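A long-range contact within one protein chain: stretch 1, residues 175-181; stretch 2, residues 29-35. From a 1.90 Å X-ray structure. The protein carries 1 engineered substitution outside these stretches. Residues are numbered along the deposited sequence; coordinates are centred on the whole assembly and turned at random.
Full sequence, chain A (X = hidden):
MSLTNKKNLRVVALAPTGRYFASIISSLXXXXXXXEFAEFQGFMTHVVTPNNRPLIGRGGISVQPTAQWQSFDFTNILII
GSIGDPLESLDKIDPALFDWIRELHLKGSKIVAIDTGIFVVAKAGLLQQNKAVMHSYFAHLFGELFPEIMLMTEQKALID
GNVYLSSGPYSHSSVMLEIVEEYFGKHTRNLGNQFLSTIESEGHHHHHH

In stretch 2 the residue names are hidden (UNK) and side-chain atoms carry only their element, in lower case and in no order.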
ATOM      1  N   VAL A 175       4.082  -8.038  11.083  1.00 33.16           N
ATOM      2  CA  VAL A 175       2.911  -7.832  11.943  1.00 31.90           C
ATOM      3  C   VAL A 175       1.628  -8.431  11.380  1.00 30.67           C
ATOM      4  O   VAL A 175       0.873  -9.113  12.086  1.00 29.89           O
ATOM      5  CB  VAL A 175       2.711  -6.311  12.332  1.00 32.62           C
ATOM      6  CG1 VAL A 175       1.352  -6.081  12.855  1.00 33.72           C
ATOM      7  CG2 VAL A 175       3.764  -5.879  13.401  1.00 32.70           C
ATOM      8  N   MET A 176       1.352  -8.148  10.104  1.00 28.35           N
ATOM      9  CA  MET A 176       0.116  -8.621   9.483  1.00 28.87           C
ATOM     10  C   MET A 176       0.048 -10.183   9.517  1.00 29.02           C
ATOM     11  O   MET A 176      -0.986 -10.779   9.835  1.00 29.58           O
ATOM     12  CB  MET A 176      -0.003  -8.045   8.054  1.00 28.36           C
ATOM     13  CG  MET A 176      -0.564  -6.560   8.021  1.00 30.49           C
ATOM     14  SD  MET A 176      -1.740  -5.859   9.217  1.00 26.01           S
ATOM     15  CE  MET A 176      -1.052  -4.213   9.501  1.00 31.78           C
ATOM     16  N   LEU A 177       1.175 -10.827   9.227  1.00 30.03           N
ATOM     17  CA  LEU A 177       1.220 -12.307   9.264  1.00 31.09           C
ATOM     18  C   LEU A 177       1.094 -12.863  10.678  1.00 30.34           C
ATOM     19  O   LEU A 177       0.514 -13.920  10.884  1.00 29.34           O
ATOM     20  CB  LEU A 177       2.498 -12.859   8.617  1.00 31.21           C
ATOM     21  CG  LEU A 177       2.617 -12.540   7.130  1.00 31.54           C
ATOM     22  CD1 LEU A 177       3.944 -13.078   6.646  1.00 32.75           C
ATOM     23  CD2 LEU A 177       1.438 -13.129   6.314  1.00 31.20           C
ATOM     24  N   GLU A 178       1.621 -12.132  11.645  1.00 30.05           N
ATOM     25  CA  GLU A 178       1.441 -12.529  13.012  1.00 32.21           C
ATOM     26  C   GLU A 178      -0.031 -12.575  13.352  1.00 30.93           C
ATOM     27  O   GLU A 178      -0.504 -13.578  13.850  1.00 31.47           O
ATOM     28  CB  GLU A 178       2.187 -11.575  13.941  1.00 33.09           C
ATOM     29  CG  GLU A 178       2.299 -12.118  15.344  1.00 40.23           C
ATOM     30  CD  GLU A 178       3.114 -13.426  15.414  1.00 49.34           C
ATOM     31  OE1 GLU A 178       2.679 -14.284  16.195  1.00 53.06           O
ATOM     32  OE2 GLU A 178       4.150 -13.601  14.695  1.00 50.27           O
ATOM     33  N   ILE A 179      -0.757 -11.515  13.022  1.00 30.63           N
ATOM     34  CA  ILE A 179      -2.180 -11.439  13.283  1.00 31.02           C
ATOM     35  C   ILE A 179      -2.896 -12.536  12.484  1.00 30.76           C
ATOM     36  O   ILE A 179      -3.780 -13.242  13.026  1.00 31.50           O
ATOM     37  CB  ILE A 179      -2.709 -10.046  12.870  1.00 32.15           C
ATOM     38  CG1 ILE A 179      -2.182  -8.943  13.804  1.00 33.65           C
ATOM     39  CG2 ILE A 179      -4.222 -10.023  12.753  1.00 33.94           C
ATOM     40  CD1 ILE A 179      -2.532  -9.189  15.132  1.00 38.92           C
ATOM     41  N   VAL A 180      -2.498 -12.721  11.209  1.00 29.73           N
ATOM     42  CA  VAL A 180      -3.047 -13.840  10.432  1.00 29.33           C
ATOM     43  C   VAL A 180      -2.841 -15.179  11.139  1.00 29.12           C
ATOM     44  O   VAL A 180      -3.768 -15.955  11.214  1.00 28.90           O
ATOM     45  CB  VAL A 180      -2.481 -13.918   8.980  1.00 29.19           C
ATOM     46  CG1 VAL A 180      -2.959 -15.230   8.266  1.00 27.99           C
ATOM     47  CG2 VAL A 180      -2.975 -12.721   8.229  1.00 29.63           C
ATOM     48  N   GLU A 181      -1.641 -15.453  11.666  1.00 29.47           N
ATOM     49  CA  GLU A 181      -1.437 -16.751  12.300  1.00 30.16           C
ATOM     50  C   GLU A 181      -2.327 -16.897  13.555  1.00 30.54           C
ATOM     51  O   GLU A 181      -2.939 -17.925  13.773  1.00 29.94           O
ATOM     52  CB  GLU A 181       0.044 -16.967  12.630  1.00 31.17           C
ATOM     53  CG  GLU A 181       0.249 -18.286  13.264  1.00 32.15           C
ATOM     54  CD  GLU A 181       1.709 -18.620  13.445  1.00 40.44           C
ATOM     55  OE1 GLU A 181       2.572 -17.941  12.842  1.00 41.77           O
ATOM     56  OE2 GLU A 181       1.967 -19.571  14.199  1.00 44.49           O
ATOM     57  N   UNK A  29      -5.882  -5.237   2.267  1.00 24.21           N
ATOM     58  CA  UNK A  29      -5.766  -6.188   1.163  1.00 24.12           C
ATOM     59  C   UNK A  29      -5.122  -7.450   1.671  1.00 23.71           C
ATOM     60  O   UNK A  29      -5.534  -8.534   1.275  1.00 24.86           O
ATOM     61  o   UNK A  29      -5.483  -2.680  -2.283  1.00 25.71           O
ATOM     62  o   UNK A  29      -3.791  -4.033  -2.107  1.00 27.54           O
ATOM     63  c   UNK A  29      -5.687  -4.456  -0.679  1.00 22.73           C
ATOM     64  c   UNK A  29      -4.912  -3.669  -1.784  1.00 26.08           C
ATOM     65  c   UNK A  29      -4.873  -5.569   0.066  1.00 23.24           C
ATOM     66  N   UNK A  30      -4.080  -7.339   2.516  1.00 24.60           N
ATOM     67  CA  UNK A  30      -3.408  -8.561   2.994  1.00 24.94           C
ATOM     68  C   UNK A  30      -4.360  -9.316   3.924  1.00 24.78           C
ATOM     69  O   UNK A  30      -4.548 -10.505   3.791  1.00 24.82           O
ATOM     70  c   UNK A  30      -2.046  -8.249   3.753  1.00 26.23           C
ATOM     71  c   UNK A  30      -1.434  -9.560   4.490  1.00 26.71           C
ATOM     72  c   UNK A  30      -1.013  -7.652   2.776  1.00 27.35           C
ATOM     73  c   UNK A  30       0.170  -6.968   3.447  1.00 27.61           C
ATOM     74  N   UNK A  31      -4.895  -8.640   4.937  1.00 24.97           N
ATOM     75  CA  UNK A  31      -5.841  -9.318   5.826  1.00 24.89           C
ATOM     76  C   UNK A  31      -7.016 -10.016   5.115  1.00 26.85           C
ATOM     77  O   UNK A  31      -7.346 -11.188   5.465  1.00 27.09           O
ATOM     78  c   UNK A  31      -5.777  -6.916   8.870  1.00 30.87           C
ATOM     79  c   UNK A  31      -6.329  -8.371   6.925  1.00 24.84           C
ATOM     80  c   UNK A  31      -5.176  -7.904   7.867  1.00 28.19           C
ATOM     81  c   UNK A  31      -4.344  -9.053   8.579  1.00 30.28           C
ATOM     82  N   UNK A  32      -7.703  -9.325   4.182  1.00 25.41           N
ATOM     83  CA  UNK A  32      -8.833  -9.980   3.471  1.00 26.31           C
ATOM     84  C   UNK A  32      -8.389 -11.158   2.574  1.00 27.36           C
ATOM     85  O   UNK A  32      -9.092 -12.212   2.504  1.00 27.81           O
ATOM     86  o   UNK A  32     -12.166  -6.453   3.579  1.00 35.41           O
ATOM     87  c   UNK A  32      -9.659  -8.992   2.645  1.00 23.82           C
ATOM     88  c   UNK A  32     -10.348  -7.982   3.573  1.00 27.44           C
ATOM     89  o   UNK A  32     -11.632  -7.409   1.645  1.00 28.66           O
ATOM     90  c   UNK A  32     -11.462  -7.234   2.877  1.00 31.62           C
ATOM     91  N   UNK A  33      -7.265 -10.985   1.889  1.00 27.48           N
ATOM     92  CA  UNK A  33      -6.688 -12.082   1.109  1.00 28.39           C
ATOM     93  C   UNK A  33      -6.466 -13.340   1.957  1.00 27.82           C
ATOM     94  O   UNK A  33      -6.788 -14.436   1.543  1.00 29.33           O
ATOM     95  o   UNK A  33      -5.757 -10.497  -0.510  1.00 28.57           O
ATOM     96  c   UNK A  33      -4.799 -12.783  -0.534  1.00 30.09           C
ATOM     97  c   UNK A  33      -5.393 -11.620   0.331  1.00 28.79           C
ATOM     98  N   UNK A  34      -5.898 -13.167   3.145  1.00 28.88           N
ATOM     99  CA  UNK A  34      -5.663 -14.291   4.075  1.00 28.19           C
ATOM    100  C   UNK A  34      -6.995 -14.899   4.557  1.00 28.31           C
ATOM    101  O   UNK A  34      -7.122 -16.129   4.665  1.00 27.87           O
ATOM    102  c   UNK A  34      -4.885 -13.783   5.251  1.00 27.92           C
ATOM    103  N   UNK A  35      -7.975 -14.057   4.834  1.00 27.72           N
ATOM    104  CA  UNK A  35      -9.305 -14.566   5.200  1.00 29.23           C
ATOM    105  C   UNK A  35      -9.878 -15.451   4.055  1.00 29.31           C
ATOM    106  O   UNK A  35     -10.523 -16.510   4.299  1.00 29.62           O
ATOM    107  c   UNK A  35     -10.249 -13.395   5.530  1.00 29.76           C
TER

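Both stretches are helical, and each helix runs on beyond the residues given here.

Position 29 has five side-chain atoms: three carbons in a row, the third carrying two oxygens. That is a carboxylate on a two-carbon arm. It is out of reach of stretch 1, and both oxygens are hydrogen-bonded elsewhere in the structure. The residue is glutamate, E29.

Position 30 has four carbons and no other element. The chain forks at the first carbon, and one arm is two carbons long. The CA-to-CB bond points toward stretch 1, and the short arm touches M176. A fork at CB with unequal arms is isoleucine, I30. CG2 of I30 lies 4.1 Å from CB of M176.

Position 31 also has four carbons, but the fork comes at the second. Its CA-to-CB bond points sideways, yet the end of the side chain comes nearer to stretch 1. One terminal carbon approaches M176, I179 and V180. This is leucine, L31. Its CD2 lies 3.9 Å from CG2 of V180, 4.2 Å from SD of M176 and 4.3 Å from CG2 of I179.

Position 32 repeats the pattern of three carbons ending in two oxygens. It is partly exposed and out of reach of stretch 1. It is glutamate, E32.

Position 33 has one carbon bearing one oxygen and one further carbon. It does not touch stretch 1. The small fork with a hydroxyl is threonine, T33. Its OG1 donates a hydrogen bond to O of E29, 2.7 Å away, so the hydroxyl is satisfied within its own helix.

Position 34 has a single side-chain carbon. The CA-to-CB bond points toward stretch 1, and CB of position 34 lies 3.7 Å from CG2 of V180. It is alanine, A34.

Position 35 again has one carbon; its CA-to-CB bond points sideways, and it makes no contact with stretch 1. It is alanine, A35.

The contact is apolar packing, with no hydrogen bond between the stretches. The helices run in broadly the same direction, at 30°, with axes 10.2 Å apart at closest approach. I30, L31 and A34 make the contacts from stretch 2. L31 has the largest covered area, and its CD2 meets three residues of stretch 1. At A34 the side chain is a single methyl, and the backbones come close: CA of A34 is 6.9 Å from CA of V180. CG2 of V180 packs against both CB of A34 and CD2 of L31. The patch is modest, burying 270 Å² in total.

Stretch 2, residues 29-35: EILETAA
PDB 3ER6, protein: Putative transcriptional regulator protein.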